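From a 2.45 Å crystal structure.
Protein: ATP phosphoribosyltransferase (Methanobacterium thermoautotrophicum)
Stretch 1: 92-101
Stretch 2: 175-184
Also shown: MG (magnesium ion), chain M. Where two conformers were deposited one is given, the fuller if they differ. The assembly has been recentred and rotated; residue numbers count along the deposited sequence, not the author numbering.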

# COMPACT_ATOMS: atom_id res chain seq x y z
N GLY A 92 6.23 24.44 4.14
CA GLY A 92 5.45 23.73 5.15
C GLY A 92 4.79 24.66 6.13
O GLY A 92 4.73 24.39 7.32
N ARG A 93 4.29 25.78 5.62
CA ARG A 93 3.62 26.76 6.46
C ARG A 93 2.16 26.39 6.70
O ARG A 93 1.47 25.88 5.81
CB ARG A 93 3.79 28.16 5.88
CG ARG A 93 5.27 28.49 5.73
CD ARG A 93 5.54 29.93 5.45
NE ARG A 93 6.94 30.22 5.75
CZ ARG A 93 7.54 31.37 5.49
NH1 ARG A 93 6.88 32.37 4.91
NH2 ARG A 93 8.82 31.53 5.81
N ALA A 94 1.72 26.61 7.94
CA ALA A 94 0.42 26.15 8.39
C ALA A 94 0.09 26.87 9.67
O ALA A 94 0.98 27.24 10.43
CB ALA A 94 0.44 24.65 8.62
N SER A 95 -1.20 27.10 9.88
CA SER A 95 -1.69 27.77 11.06
C SER A 95 -2.39 26.79 11.97
O SER A 95 -3.27 26.05 11.53
CB SER A 95 -2.67 28.89 10.68
OG SER A 95 -2.02 29.90 9.91
N LEU A 96 -1.99 26.76 13.24
CA LEU A 96 -2.80 26.06 14.23
C LEU A 96 -3.88 27.02 14.69
O LEU A 96 -3.60 27.96 15.43
CB LEU A 96 -1.97 25.57 15.42
CG LEU A 96 -2.79 24.75 16.42
CD1 LEU A 96 -3.16 23.38 15.83
CD2 LEU A 96 -2.08 24.60 17.74
N VAL A 97 -5.11 26.79 14.23
CA VAL A 97 -6.23 27.68 14.55
C VAL A 97 -7.16 27.08 15.59
O VAL A 97 -7.19 25.86 15.77
CB VAL A 97 -7.06 28.09 13.28
CG1 VAL A 97 -6.21 28.89 12.31
CG2 VAL A 97 -7.71 26.88 12.60
N LEU A 98 -7.91 27.94 16.28
CA LEU A 98 -9.00 27.51 17.14
C LEU A 98 -10.28 27.69 16.35
O LEU A 98 -10.55 28.78 15.84
CB LEU A 98 -9.04 28.33 18.43
CG LEU A 98 -9.98 27.88 19.55
CD1 LEU A 98 -9.56 26.54 20.15
CD2 LEU A 98 -10.03 28.94 20.63
N ALA A 99 -11.07 26.62 16.24
CA ALA A 99 -12.27 26.63 15.41
C ALA A 99 -13.50 26.13 16.16
O ALA A 99 -13.39 25.31 17.08
CB ALA A 99 -12.04 25.81 14.14
N ALA A 100 -14.66 26.63 15.76
CA ALA A 100 -15.94 26.27 16.36
C ALA A 100 -16.96 25.86 15.29
O ALA A 100 -16.88 26.35 14.16
CB ALA A 100 -16.48 27.43 17.18
N PRO A 101 -17.88 24.92 15.62
CA PRO A 101 -19.07 24.67 14.79
C PRO A 101 -19.69 25.99 14.33
O PRO A 101 -20.04 26.81 15.16
CB PRO A 101 -20.01 23.97 15.77
CG PRO A 101 -19.09 23.19 16.65
CD PRO A 101 -17.81 23.99 16.76
N VAL A 175 -13.03 29.57 11.88
CA VAL A 175 -11.84 29.96 12.65
C VAL A 175 -12.21 31.10 13.58
O VAL A 175 -12.65 32.16 13.13
CB VAL A 175 -10.68 30.44 11.72
CG1 VAL A 175 -9.49 30.93 12.54
CG2 VAL A 175 -10.24 29.33 10.79
N ILE A 176 -12.04 30.89 14.89
CA ILE A 176 -12.33 31.96 15.85
C ILE A 176 -11.06 32.56 16.47
O ILE A 176 -11.13 33.55 17.20
CB ILE A 176 -13.43 31.57 16.91
CG1 ILE A 176 -13.03 30.35 17.74
CG2 ILE A 176 -14.76 31.33 16.22
CD1 ILE A 176 -12.61 30.69 19.14
N ASP A 177 -9.91 31.96 16.16
CA ASP A 177 -8.60 32.53 16.48
C ASP A 177 -7.46 31.73 15.86
O ASP A 177 -7.63 30.55 15.51
CB ASP A 177 -8.38 32.63 17.99
CG ASP A 177 -7.42 33.74 18.36
OD1 ASP A 177 -6.78 34.33 17.46
OD2 ASP A 177 -7.30 34.04 19.57
N THR A 178 -6.31 32.39 15.69
CA THR A 178 -5.08 31.71 15.31
C THR A 178 -4.21 31.57 16.55
O THR A 178 -3.89 32.55 17.21
CB THR A 178 -4.33 32.46 14.18
OG1 THR A 178 -5.17 32.56 13.02
CG2 THR A 178 -3.05 31.73 13.79
N ILE A 179 -3.84 30.33 16.87
CA ILE A 179 -3.03 30.04 18.06
C ILE A 179 -1.54 30.18 17.78
O ILE A 179 -0.80 30.70 18.60
CB ILE A 179 -3.34 28.63 18.62
CG1 ILE A 179 -4.85 28.43 18.75
CG2 ILE A 179 -2.64 28.42 19.94
CD1 ILE A 179 -5.28 27.01 19.03
N LEU A 180 -1.10 29.72 16.61
CA LEU A 180 0.32 29.64 16.30
C LEU A 180 0.53 29.61 14.79
O LEU A 180 -0.20 28.92 14.06
CB LEU A 180 0.95 28.38 16.92
CG LEU A 180 2.44 28.11 16.72
CD1 LEU A 180 3.25 28.38 18.00
CD2 LEU A 180 2.64 26.69 16.26
N GLU A 181 1.52 30.38 14.33
CA GLU A 181 1.97 30.29 12.95
C GLU A 181 3.16 29.34 12.92
O GLU A 181 4.11 29.48 13.70
CB GLU A 181 2.37 31.67 12.41
CG GLU A 181 1.32 32.76 12.57
CD GLU A 181 0.06 32.51 11.76
OE1 GLU A 181 0.02 31.53 10.97
OE2 GLU A 181 -0.88 33.31 11.90
N SER A 182 3.09 28.37 12.03
CA SER A 182 4.13 27.37 11.95
C SER A 182 4.82 27.38 10.59
O SER A 182 4.20 27.64 9.54
CB SER A 182 3.58 25.99 12.24
OG SER A 182 4.63 25.05 12.25
N SER A 183 6.11 27.07 10.63
CA SER A 183 6.89 26.97 9.44
C SER A 183 7.99 25.97 9.75
O SER A 183 8.26 25.68 10.92
CB SER A 183 7.47 28.34 9.08
OG SER A 183 8.32 28.26 7.96
N VAL A 184 8.60 25.42 8.70
CA VAL A 184 9.69 24.46 8.86
C VAL A 184 11.00 25.17 9.20
O VAL A 184 11.38 26.18 8.58
CB VAL A 184 9.85 23.54 7.62
CG1 VAL A 184 11.05 22.64 7.80
CG2 VAL A 184 8.60 22.70 7.43
MG MG M . -5.26 35.88 18.56

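How do two segments more than seventy residues apart come to lie side by side? They are neighbouring antiparallel strands of one sheet, 94-101 against 175-182, and the two stretches bury 831 Å² between them, both sides summed. Two residues before the first strand, Gly92 takes a positive phi, which suits glycine; a CB placed there would lie 2.7 Å from Val184 CG2, so a side chain here would clash with Val184, and its absence leaves room for the close approach of the two stretches. The CB of Arg93 points sideways, and its NE donates to Ser183 OG at 3.3 Å, with the hydroxyl at the edge of the guanidinium group, near its plane.

What starts the ladder of backbone bonds? Ala94 and Ser182 form a reciprocal pair: Ala94 N donates to Ser182 O at 3.1 Å, and Ser182 N donates to Ala94 O at 2.9 Å. The next pair, Ser95 and Glu181, shares no backbone hydrogen bonds, and its side chains make the link instead. Glu181 curls back through two m rotamers, so its end comes nearer the other strand than its CB direction suggests, and Ser95 OG donates to Glu181 OE1 at 2.8 Å.

How does the register slip after Leu96? Leu96 N donates to Leu180 O at 2.9 Å, as in a regular pair, but Leu96 O receives two bonds, from Ile179 N at 2.8 Å and from Leu180 N at 3.3 Å. Ile179 is the extra residue of a beta bulge, its psi of -40° far from an extended strand, and its CB points toward stretch 1. Its CD1 lies 4.2 Å from Leu96 CD2 and 4.0 Å from Leu98 CB, so the isoleucine packs against both leucines. Between them, Val97 pairs with Thr178 and points to the same face as Ser95, where Val97 CB meets Val175 CG1 at 3.8 Å.

Does the pattern repeat at Leu98? It does: Leu98 N donates to Asp177 O at 2.7 Å, while Leu98 O accepts from both Ile176 N at 2.8 Å and Asp177 N at 3.3 Å. This second bulge has Ile176 as its extra residue, with psi at -6°, and the end of that side chain swings in until Ile176 CD1 is 3.5 Å from Leu98 CD2. The carboxylate of Asp177 instead leads away from stretch 1, and its OD1 binds the magnesium ion MG at 2.4 Å. Beyond the bulge Ala99 pairs with Val175, Ala100 CB lies 4.4 Å from Ile176 CG2, and Pro101 makes no contact.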